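Local atomic coordinates of aspartate Carbamoyltransferase Regulatory Chain (Moritella profunda, PDB entry 2BE7), a protein that probably serves as the zinc-containing regulatory subunit of aspartate carbamoyltransferase, an enzyme of pyrimidine biosynthesis, linking an allosteric domain to the catalytic chains. Residues E118-I126 / G134-K142. Residues are numbered along the deposited sequence; the frame is centred on the assembly and turned at random.
Sequences EPVTSSFSI and GLKCKYCEK. With ZN (zinc ion), chain J.
Phe124 and Cys137 face each other as a non-hydrogen-bonded antiparallel pair, their CA atoms 4.3 Å apart, and both side chains leave the same face of the hairpin. With CG anti to its own carbonyl carbon (chi1 -53°), the Phe124 ring stands up from the sheet face, tilted toward Cys137, Phe124 CD2 lying 3.7 Å from Cys137 CA, while CB meets CB of Leu135. The Cys137 sulfur sits obliquely to this ring, 5.3 Å from its centroid, and turns on to the zinc ion, 2.4 Å from SG. Cys140 is the second ligand from 134-142, and Cys108 and Cys113 complete the four-cysteine site.

Ser125 and Lys136 form the hydrogen-bonded pair, each backbone N reaching the other's O. Next to Cys137, Lys138 N gives a straight bond to Ser123 O (2.6 Å), and the lysine's CD lies against the Ser123 CB and OG. Beyond the strands, Tyr139 and Val120 approach from opposite directions: Val120 CG2 stands over one face of the Tyr139 ring, offset toward the rim, Val120 CB is 3.5 Å from Tyr139 OH, and Thr121 O lies at the ring edge. That hydroxyl hydrogen-bonds to, and Lys138 NZ makes a salt bridge with, acidic side-chain groups on another protein's chain. Were Tyr139 shortened to alanine, Val120 would probably lose the ring it packs on, and the acidic group of the other chain its hydroxyl partner.

The hairpin of 124-129 and 132-137 is the centre of a four-stranded antiparallel sheet in the zinc domain, with 101-102 flanking 124-129 and 143-145 flanking 132-137.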
loop_
_atom_site.group_PDB
_atom_site.type_symbol
_atom_site.label_atom_id
_atom_site.label_comp_id
_atom_site.label_asym_id
_atom_site.label_seq_id
_atom_site.Cartn_x
_atom_site.Cartn_y
_atom_site.Cartn_z
ATOM N N GLU D 118 -3.650 17.625 21.617
ATOM C CA GLU D 118 -4.183 16.911 22.791
ATOM C C GLU D 118 -4.676 17.812 23.910
ATOM O O GLU D 118 -4.205 18.945 24.037
ATOM C CB GLU D 118 -3.098 16.020 23.379
ATOM C CG GLU D 118 -2.775 14.815 22.541
ATOM C CD GLU D 118 -3.865 13.766 22.525
ATOM O OE1 GLU D 118 -4.150 13.296 21.415
ATOM O OE2 GLU D 118 -4.421 13.397 23.587
ATOM N N PRO D 119 -5.587 17.288 24.762
ATOM C CA PRO D 119 -6.142 18.061 25.867
ATOM C C PRO D 119 -5.238 18.015 27.091
ATOM O O PRO D 119 -5.563 17.377 28.091
ATOM C CB PRO D 119 -7.480 17.381 26.124
ATOM C CG PRO D 119 -7.219 15.958 25.784
ATOM C CD PRO D 119 -6.140 15.924 24.737
ATOM N N VAL D 120 -4.088 18.676 26.967
ATOM C CA VAL D 120 -3.161 18.914 28.080
ATOM C C VAL D 120 -2.687 20.369 28.064
ATOM O O VAL D 120 -2.565 20.987 27.010
ATOM C CB VAL D 120 -1.937 17.948 28.080
ATOM C CG1 VAL D 120 -2.398 16.539 28.399
ATOM C CG2 VAL D 120 -1.186 17.983 26.765
ATOM N N THR D 121 -2.448 20.902 29.254
ATOM C CA THR D 121 -1.880 22.235 29.432
ATOM C C THR D 121 -0.370 22.200 29.178
ATOM O O THR D 121 0.328 21.334 29.705
ATOM C CB THR D 121 -2.209 22.750 30.857
ATOM O OG1 THR D 121 -3.260 23.716 30.762
ATOM C CG2 THR D 121 -1.008 23.383 31.554
ATOM N N SER D 122 0.139 23.138 28.383
ATOM C CA SER D 122 1.581 23.156 28.084
ATOM C C SER D 122 2.372 23.511 29.338
ATOM O O SER D 122 1.895 24.275 30.192
ATOM C CB SER D 122 1.909 24.137 26.962
ATOM O OG SER D 122 1.773 25.470 27.408
ATOM N N SER D 123 3.581 22.965 29.440
ATOM C CA SER D 123 4.361 23.080 30.671
ATOM C C SER D 123 5.861 22.947 30.450
ATOM O O SER D 123 6.347 21.890 30.026
ATOM C CB SER D 123 3.916 22.026 31.681
ATOM O OG SER D 123 4.662 22.141 32.883
ATOM N N PHE D 124 6.580 24.023 30.767
ATOM C CA PHE D 124 8.036 24.071 30.646
ATOM C C PHE D 124 8.648 24.419 31.978
ATOM O O PHE D 124 8.078 25.209 32.722
ATOM C CB PHE D 124 8.459 25.143 29.653
ATOM C CG PHE D 124 7.798 25.025 28.325
ATOM C CD1 PHE D 124 6.556 25.603 28.111
ATOM C CD2 PHE D 124 8.413 24.348 27.284
ATOM C CE1 PHE D 124 5.934 25.504 26.890
ATOM C CE2 PHE D 124 7.794 24.249 26.056
ATOM C CZ PHE D 124 6.548 24.830 25.860
ATOM N N SER D 125 9.809 23.848 32.274
ATOM C CA SER D 125 10.562 24.248 33.456
ATOM C C SER D 125 11.781 25.045 33.028
ATOM O O SER D 125 12.337 24.819 31.950
ATOM C CB SER D 125 10.954 23.050 34.319
ATOM O OG SER D 125 11.683 22.103 33.571
ATOM N N ILE D 126 12.177 25.980 33.893
ATOM C CA ILE D 126 13.133 27.026 33.549
ATOM C C ILE D 126 14.417 26.881 34.359
ATOM O O ILE D 126 14.505 27.312 35.508
ATOM C CB ILE D 126 12.532 28.424 33.783
ATOM C CG1 ILE D 126 11.203 28.575 33.036
ATOM C CG2 ILE D 126 13.502 29.513 33.332
ATOM C CD1 ILE D 126 10.215 29.437 33.759
ATOM N N GLY D 134 16.793 28.371 29.431
ATOM C CA GLY D 134 16.148 27.294 28.685
ATOM C C GLY D 134 14.761 27.019 29.215
ATOM O O GLY D 134 14.480 27.255 30.385
ATOM N N LEU D 135 13.892 26.545 28.327
ATOM C CA LEU D 135 12.575 26.010 28.686
ATOM C C LEU D 135 12.544 24.533 28.307
ATOM O O LEU D 135 12.469 24.185 27.133
ATOM C CB LEU D 135 11.452 26.762 27.964
ATOM C CG LEU D 135 11.314 28.259 28.274
ATOM C CD1 LEU D 135 10.080 28.845 27.607
ATOM C CD2 LEU D 135 11.263 28.523 29.765
ATOM N N LYS D 136 12.641 23.667 29.309
ATOM C CA LYS D 136 12.547 22.229 29.082
ATOM C C LYS D 136 11.098 21.801 29.235
ATOM O O LYS D 136 10.486 21.998 30.284
ATOM C CB LYS D 136 13.438 21.442 30.044
ATOM C CG LYS D 136 13.491 19.953 29.722
ATOM C CD LYS D 136 14.261 19.194 30.767
ATOM C CE LYS D 136 13.821 17.758 30.852
ATOM N NZ LYS D 136 14.494 17.090 31.999
ATOM N N CYS D 137 10.575 21.199 28.178
ATOM C CA CYS D 137 9.179 20.782 28.108
ATOM C C CYS D 137 8.870 19.580 29.005
ATOM O O CYS D 137 9.534 18.553 28.943
ATOM C CB CYS D 137 8.837 20.443 26.666
ATOM S SG CYS D 137 7.275 19.661 26.455
ATOM N N LYS D 138 7.850 19.730 29.838
ATOM C CA LYS D 138 7.406 18.671 30.749
ATOM C C LYS D 138 7.076 17.354 30.026
ATOM O O LYS D 138 7.379 16.282 30.519
ATOM C CB LYS D 138 6.183 19.175 31.511
ATOM C CG LYS D 138 5.490 18.189 32.434
ATOM C CD LYS D 138 4.072 18.710 32.752
ATOM C CE LYS D 138 3.264 17.772 33.629
ATOM N NZ LYS D 138 1.921 17.604 33.023
ATOM N N TYR D 139 6.461 17.444 28.856
ATOM C CA TYR D 139 6.075 16.253 28.116
ATOM C C TYR D 139 7.236 15.664 27.287
ATOM O O TYR D 139 7.807 14.666 27.696
ATOM C CB TYR D 139 4.818 16.534 27.277
ATOM C CG TYR D 139 3.615 16.786 28.144
ATOM C CD1 TYR D 139 2.850 15.731 28.601
ATOM C CD2 TYR D 139 3.271 18.064 28.544
ATOM C CE1 TYR D 139 1.752 15.938 29.415
ATOM C CE2 TYR D 139 2.183 18.284 29.362
ATOM C CZ TYR D 139 1.424 17.213 29.796
ATOM O OH TYR D 139 0.338 17.387 30.623
ATOM N N CYS D 140 7.611 16.283 26.169
ATOM C CA CYS D 140 8.679 15.733 25.312
ATOM C C CYS D 140 10.099 15.770 25.879
ATOM O O CYS D 140 11.009 15.172 25.295
ATOM C CB CYS D 140 8.707 16.423 23.949
ATOM S SG CYS D 140 9.201 18.129 23.980
ATOM N N GLU D 141 10.291 16.492 26.976
ATOM C CA GLU D 141 11.577 16.571 27.677
ATOM C C GLU D 141 12.733 17.206 26.875
ATOM O O GLU D 141 13.907 17.170 27.297
ATOM C CB GLU D 141 11.946 15.208 28.258
ATOM C CG GLU D 141 11.121 14.878 29.478
ATOM C CD GLU D 141 11.414 13.511 30.047
ATOM O OE1 GLU D 141 10.590 12.594 29.828
ATOM O OE2 GLU D 141 12.466 13.363 30.703
ATOM N N LYS D 142 12.393 17.838 25.755
ATOM C CA LYS D 142 13.366 18.584 24.974
ATOM C C LYS D 142 13.514 19.991 25.558
ATOM O O LYS D 142 12.599 20.506 26.197
ATOM C CB LYS D 142 12.945 18.613 23.513
ATOM C CG LYS D 142 12.696 17.220 22.971
ATOM C CD LYS D 142 13.025 17.065 21.489
ATOM C CE LYS D 142 13.137 15.580 21.135
ATOM N NZ LYS D 142 14.130 14.849 21.999
HETATM ZN ZN ZN J . 7.202 19.269 24.094
#